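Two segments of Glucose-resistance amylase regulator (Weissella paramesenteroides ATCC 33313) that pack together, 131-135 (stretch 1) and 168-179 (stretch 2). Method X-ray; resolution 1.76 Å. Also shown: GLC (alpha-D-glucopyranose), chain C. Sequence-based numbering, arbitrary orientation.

Stretch 1 131-135: LVGDT
Stretch 2, residues 168-179: NDHSYETGYTSV

How does stretch 2 first meet stretch 1? It does so backbone to backbone, with N168 and D169 lying beside G133 and D134. The strand of stretch 1 ends at V132 (phi/psi -125/129), and the chain loosens through G133 (139/-131) and D134 (-85/95). N168 (-115/-2) and the extended D169 (-163/177) bring the two chains close: the CA atoms of D134 and D169 are 4.0 Å apart and those of D134 and N168 4.6 Å. The pairing runs in opposite order, D134 with D169, G133 with H170, V132 with G175, so stretch 2 goes from D134 back toward V132. G133 O lies 3.2 Å from N168 N and D134 N lies 3.3 Å from D169 O, both at angles too poor for hydrogen bonds, so close packing, with no clear hydrogen bond across the stretches, marks this end. The side chains of N168 (chi1 m) and D169 (chi1 p) start away from stretch 1, leaving the contact to their backbones.

Why is a glycine suited to position 133? Its positive phi would jam a CB against the carbonyl oxygen of the preceding residue, which by itself calls for glycine. The backbones approach tightly here, with G133 C 3.0 Å from D169 O, and the CA atoms of G133 and H170 are 4.8 Å apart.

What does H170 add? Its backbone (-97/24) sends CA-to-CB sideways, but chi1 m (-63°) and chi2 -66° bring the imidazole nearer to D134. That aspartate, with chi1 t (-173°) and chi2 -7°, lays its CB over one ring face, 3.7 Å from the centroid of the H170 ring and 22° off the normal, a CH-pi contact; the closest pair is D134 CB to H170 CE1 at 3.5 Å. The opposite face is covered by the glucose, whose C5 is 3.8 Å from H170 NE2. The ring is therefore sandwiched between an aliphatic carbon of the protein and one of the sugar.

How is the turn into the helix held? D169 OD1 accepts three bonds: from S171 N at 3.0 Å, S171 OG at 2.7 Å and T174 OG1 at 2.6 Å. S171 (-85/159, chi1 p) is the N-cap, its OG accepting from T174 N at 3.1 Å, which satisfies an amide that has no helical carbonyl before it. The helix begins at Y172 (-51/-46), with G175 N to S171 O at 3.3 Å and Y176 N to Y172 O at 2.9 Å among its backbone bonds.

Which part of the helix reaches the strand? T174, G175 and S178 meet V132, whose CA-to-CB bond points toward stretch 2 (chi1 t). T174 (chi1 m) places CG2 3.8 Å from G133 O. G175 CA lies 6.5 Å from V132 CA and 4.2 Å from V132 CG1. S178 (chi1 p) gives the closest touch, its CB 3.5 Å from V132 CG1, while S178 OG donates to G175 O at 2.8 Å.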

ATOM      1  N   LEU A 131       6.515   0.160  23.767  1.00 21.96           N
ATOM      2  CA  LEU A 131       6.603   0.749  22.441  1.00 22.53           C
ATOM      3  C   LEU A 131       7.144  -0.329  21.519  1.00 25.00           C
ATOM      4  O   LEU A 131       8.225  -0.882  21.751  1.00 24.14           O
ATOM      5  CB  LEU A 131       7.521   1.988  22.441  1.00 21.35           C
ATOM      6  CG  LEU A 131       7.635   2.723  21.100  1.00 24.17           C
ATOM      7  CD1 LEU A 131       6.350   3.463  20.782  1.00 23.57           C
ATOM      8  CD2 LEU A 131       8.782   3.724  21.126  1.00 24.40           C
ATOM      9  N   VAL A 132       6.378  -0.639  20.470  1.00 20.86           N
ATOM     10  CA  VAL A 132       6.715  -1.723  19.540  1.00 24.28           C
ATOM     11  C   VAL A 132       6.767  -1.183  18.123  1.00 25.75           C
ATOM     12  O   VAL A 132       5.854  -0.509  17.685  1.00 22.73           O
ATOM     13  CB  VAL A 132       5.702  -2.899  19.595  1.00 21.65           C
ATOM     14  CG1 VAL A 132       6.116  -4.009  18.645  1.00 21.54           C
ATOM     15  CG2 VAL A 132       5.594  -3.437  21.017  1.00 25.08           C
ATOM     16  N   GLY A 133       7.854  -1.463  17.418  1.00 18.49           N
ATOM     17  CA  GLY A 133       8.043  -0.987  16.072  1.00 19.34           C
ATOM     18  C   GLY A 133       9.468  -0.528  15.867  1.00 23.05           C
ATOM     19  O   GLY A 133      10.415  -1.251  16.189  1.00 23.08           O
ATOM     20  N   ASP A 134       9.624   0.664  15.314  1.00 21.16           N
ATOM     21  CA  ASP A 134      10.951   1.231  15.106  1.00 19.88           C
ATOM     22  C   ASP A 134      11.408   1.935  16.397  1.00 27.49           C
ATOM     23  O   ASP A 134      11.067   3.083  16.649  1.00 25.24           O
ATOM     24  CB  ASP A 134      10.954   2.141  13.875  1.00 24.88           C
ATOM     25  CG  ASP A 134      12.345   2.626  13.510  1.00 37.51           C
ATOM     26  OD1 ASP A 134      13.282   2.366  14.273  1.00 30.46           O
ATOM     27  OD2 ASP A 134      12.504   3.253  12.453  1.00 41.64           O
ATOM     28  N   THR A 135      12.162   1.202  17.221  1.00 23.36           N
ATOM     29  CA  THR A 135      12.559   1.673  18.558  1.00 22.80           C
ATOM     30  C   THR A 135      14.080   1.704  18.737  1.00 27.63           C
ATOM     31  O   THR A 135      14.560   1.986  19.828  1.00 31.03           O
ATOM     32  CB  THR A 135      11.990   0.796  19.685  1.00 26.12           C
ATOM     33  OG1 THR A 135      12.639  -0.481  19.699  1.00 25.80           O
ATOM     34  CG2 THR A 135      10.493   0.585  19.551  1.00 25.67           C
ATOM     35  N   ASN A 168      13.014  -3.008  15.459  1.00 23.36           N
ATOM     36  CA  ASN A 168      13.883  -2.217  14.571  1.00 25.56           C
ATOM     37  C   ASN A 168      13.199  -1.605  13.361  1.00 27.15           C
ATOM     38  O   ASN A 168      13.855  -0.924  12.582  1.00 27.86           O
ATOM     39  CB  ASN A 168      15.004  -3.111  14.056  1.00 26.33           C
ATOM     40  CG  ASN A 168      15.875  -3.613  15.172  1.00 43.16           C
ATOM     41  OD1 ASN A 168      16.256  -2.841  16.040  1.00 33.45           O
ATOM     42  ND2 ASN A 168      16.166  -4.912  15.182  1.00 37.68           N
ATOM     43  N   ASP A 169      11.904  -1.862  13.171  1.00 25.40           N
ATOM     44  CA  ASP A 169      11.237  -1.321  11.992  1.00 21.75           C
ATOM     45  C   ASP A 169       9.725  -1.349  12.161  1.00 20.63           C
ATOM     46  O   ASP A 169       9.224  -1.849  13.169  1.00 22.54           O
ATOM     47  CB  ASP A 169      11.695  -2.058  10.722  1.00 25.28           C
ATOM     48  CG  ASP A 169      11.236  -3.504  10.650  1.00 31.05           C
ATOM     49  OD1 ASP A 169      10.135  -3.854  11.120  1.00 25.65           O
ATOM     50  OD2 ASP A 169      11.986  -4.299  10.043  1.00 37.74           O
ATOM     51  N   HIS A 170       9.014  -0.824  11.158  1.00 22.10           N
ATOM     52  CA  HIS A 170       7.563  -0.612  11.261  1.00 21.53           C
ATOM     53  C   HIS A 170       6.764  -1.757  10.628  1.00 25.21           C
ATOM     54  O   HIS A 170       5.612  -1.553  10.228  1.00 24.65           O
ATOM     55  CB  HIS A 170       7.169   0.663  10.503  1.00 26.43           C
ATOM     56  CG  HIS A 170       7.758   1.915  11.048  1.00 22.64           C
ATOM     57  ND1 HIS A 170       7.440   2.411  12.294  1.00 24.42           N
ATOM     58  CD2 HIS A 170       8.601   2.814  10.483  1.00 23.55           C
ATOM     59  CE1 HIS A 170       8.090   3.541  12.493  1.00 26.39           C
ATOM     60  NE2 HIS A 170       8.805   3.805  11.410  1.00 25.78           N
ATOM     61  N   SER A 171       7.356  -2.948  10.529  1.00 22.47           N
ATOM     62  CA  SER A 171       6.730  -4.055   9.808  1.00 20.71           C
ATOM     63  C   SER A 171       5.731  -4.863  10.640  1.00 19.70           C
ATOM     64  O   SER A 171       5.769  -4.895  11.859  1.00 23.41           O
ATOM     65  CB  SER A 171       7.805  -5.007   9.257  1.00 26.20           C
ATOM     66  OG  SER A 171       8.426  -5.769  10.292  1.00 25.57           O
ATOM     67  N   TYR A 172       4.848  -5.551   9.922  1.00 22.12           N
ATOM     68  CA  TYR A 172       3.981  -6.565  10.495  1.00 20.53           C
ATOM     69  C   TYR A 172       4.782  -7.584  11.317  1.00 21.92           C
ATOM     70  O   TYR A 172       4.394  -7.941  12.415  1.00 20.99           O
ATOM     71  CB  TYR A 172       3.248  -7.259   9.367  1.00 23.29           C
ATOM     72  CG  TYR A 172       2.447  -8.474   9.782  1.00 20.92           C
ATOM     73  CD1 TYR A 172       1.134  -8.347  10.213  1.00 20.34           C
ATOM     74  CD2 TYR A 172       2.990  -9.756   9.692  1.00 23.03           C
ATOM     75  CE1 TYR A 172       0.389  -9.465  10.569  1.00 21.25           C
ATOM     76  CE2 TYR A 172       2.258 -10.877  10.060  1.00 25.25           C
ATOM     77  CZ  TYR A 172       0.956 -10.728  10.497  1.00 20.44           C
ATOM     78  OH  TYR A 172       0.220 -11.828  10.854  1.00 20.98           O
ATOM     79  N   GLU A 173       5.892  -8.041  10.747  1.00 21.93           N
ATOM     80  CA  GLU A 173       6.718  -9.055  11.377  1.00 25.01           C
ATOM     81  C   GLU A 173       7.247  -8.584  12.733  1.00 26.92           C
ATOM     82  O   GLU A 173       7.279  -9.348  13.687  1.00 22.84           O
ATOM     83  CB  GLU A 173       7.883  -9.417  10.452  1.00 28.81           C
ATOM     84  CG  GLU A 173       7.469 -10.255   9.233  1.00 45.69           C
ATOM     85  CD  GLU A 173       6.831  -9.475   8.067  1.00 48.24           C
ATOM     86  OE1 GLU A 173       6.853  -8.211   8.034  1.00 30.84           O
ATOM     87  OE2 GLU A 173       6.288 -10.152   7.153  1.00 34.84           O
ATOM     88  N   THR A 174       7.625  -7.313  12.823  1.00 22.23           N
ATOM     89  CA  THR A 174       8.089  -6.769  14.098  1.00 24.58           C
ATOM     90  C   THR A 174       6.977  -6.794  15.138  1.00 21.70           C
ATOM     91  O   THR A 174       7.190  -7.154  16.296  1.00 20.06           O
ATOM     92  CB  THR A 174       8.687  -5.374  13.909  1.00 20.98           C
ATOM     93  OG1 THR A 174       9.925  -5.475  13.176  1.00 24.22           O
ATOM     94  CG2 THR A 174       8.906  -4.657  15.250  1.00 23.34           C
ATOM     95  N   GLY A 175       5.763  -6.424  14.754  1.00 20.83           N
ATOM     96  CA  GLY A 175       4.673  -6.558  15.700  1.00 22.37           C
ATOM     97  C   GLY A 175       4.425  -8.000  16.133  1.00 19.43           C
ATOM     98  O   GLY A 175       4.183  -8.273  17.309  1.00 19.95           O
ATOM     99  N   TYR A 176       4.432  -8.905  15.166  1.00 20.36           N
ATOM    100  CA  TYR A 176       4.150 -10.306  15.431  1.00 22.42           C
ATOM    101  C   TYR A 176       5.209 -10.909  16.350  1.00 20.11           C
ATOM    102  O   TYR A 176       4.892 -11.601  17.339  1.00 21.41           O
ATOM    103  CB  TYR A 176       4.090 -11.092  14.125  1.00 20.09           C
ATOM    104  CG  TYR A 176       3.402 -12.429  14.287  1.00 17.52           C
ATOM    105  CD1 TYR A 176       4.093 -13.535  14.775  1.00 22.88           C
ATOM    106  CD2 TYR A 176       2.053 -12.587  13.978  1.00 19.46           C
ATOM    107  CE1 TYR A 176       3.456 -14.757  14.942  1.00 23.91           C
ATOM    108  CE2 TYR A 176       1.407 -13.797  14.146  1.00 22.89           C
ATOM    109  CZ  TYR A 176       2.115 -14.889  14.632  1.00 25.88           C
ATOM    110  OH  TYR A 176       1.473 -16.094  14.820  1.00 22.93           O
ATOM    111  N   THR A 177       6.467 -10.639  16.023  1.00 20.49           N
ATOM    112  CA  THR A 177       7.579 -11.236  16.782  1.00 23.97           C
ATOM    113  C   THR A 177       7.755 -10.634  18.159  1.00 25.38           C
ATOM    114  O   THR A 177       8.287 -11.302  19.061  1.00 22.70           O
ATOM    115  CB  THR A 177       8.928 -11.190  16.007  1.00 26.86           C
ATOM    116  OG1 THR A 177       9.358  -9.842  15.758  1.00 25.96           O
ATOM    117  CG2 THR A 177       8.833 -11.941  14.701  1.00 29.68           C
ATOM    118  N   SER A 178       7.328  -9.387  18.352  1.00 23.79           N
ATOM    119  CA  SER A 178       7.550  -8.719  19.629  1.00 20.54           C
ATOM    120  C   SER A 178       7.008  -9.547  20.791  1.00 23.34           C
ATOM    121  O   SER A 178       7.669  -9.709  21.814  1.00 25.65           O
ATOM    122  CB  SER A 178       6.916  -7.320  19.642  1.00 22.56           C
ATOM    123  OG  SER A 178       5.501  -7.384  19.559  1.00 21.86           O
ATOM    124  N   VAL A 179       5.790 -10.045  20.648  1.00 22.11           N
ATOM    125  CA  VAL A 179       5.112 -10.724  21.766  1.00 24.02           C
ATOM    126  C   VAL A 179       5.219 -12.238  21.710  1.00 30.59           C
ATOM    127  O   VAL A 179       4.664 -12.918  22.559  1.00 28.16           O
ATOM    128  CB  VAL A 179       3.623 -10.328  21.853  1.00 22.16           C
ATOM    129  CG1 VAL A 179       3.512  -8.885  22.290  1.00 21.45           C
ATOM    130  CG2 VAL A 179       2.913 -10.555  20.520  1.00 25.15           C
TER
HETATM  131  C1  GLC C 401       7.609   7.375   8.761  1.00 48.41           C
HETATM  132  C2  GLC C 401       6.921   8.699   9.089  1.00 29.09           C
HETATM  133  C3  GLC C 401       6.059   8.632  10.334  1.00 25.54           C
HETATM  134  C4  GLC C 401       5.182   7.377  10.284  1.00 19.81           C
HETATM  135  C5  GLC C 401       6.107   6.161  10.222  1.00 28.21           C
HETATM  136  C6  GLC C 401       5.321   4.854  10.147  1.00 23.10           C
HETATM  137  O1  GLC C 401       8.734   7.304   9.548  1.00 33.22           O
HETATM  138  O2  GLC C 401       7.885   9.730   9.297  1.00 30.58           O
HETATM  139  O3  GLC C 401       5.261   9.810  10.312  1.00 25.92           O
HETATM  140  O4  GLC C 401       4.331   7.348  11.390  1.00 22.26           O
HETATM  141  O5  GLC C 401       6.883   6.194   9.053  1.00 30.84           O
HETATM  142  O6  GLC C 401       4.532   4.805   9.000  1.00 26.12           O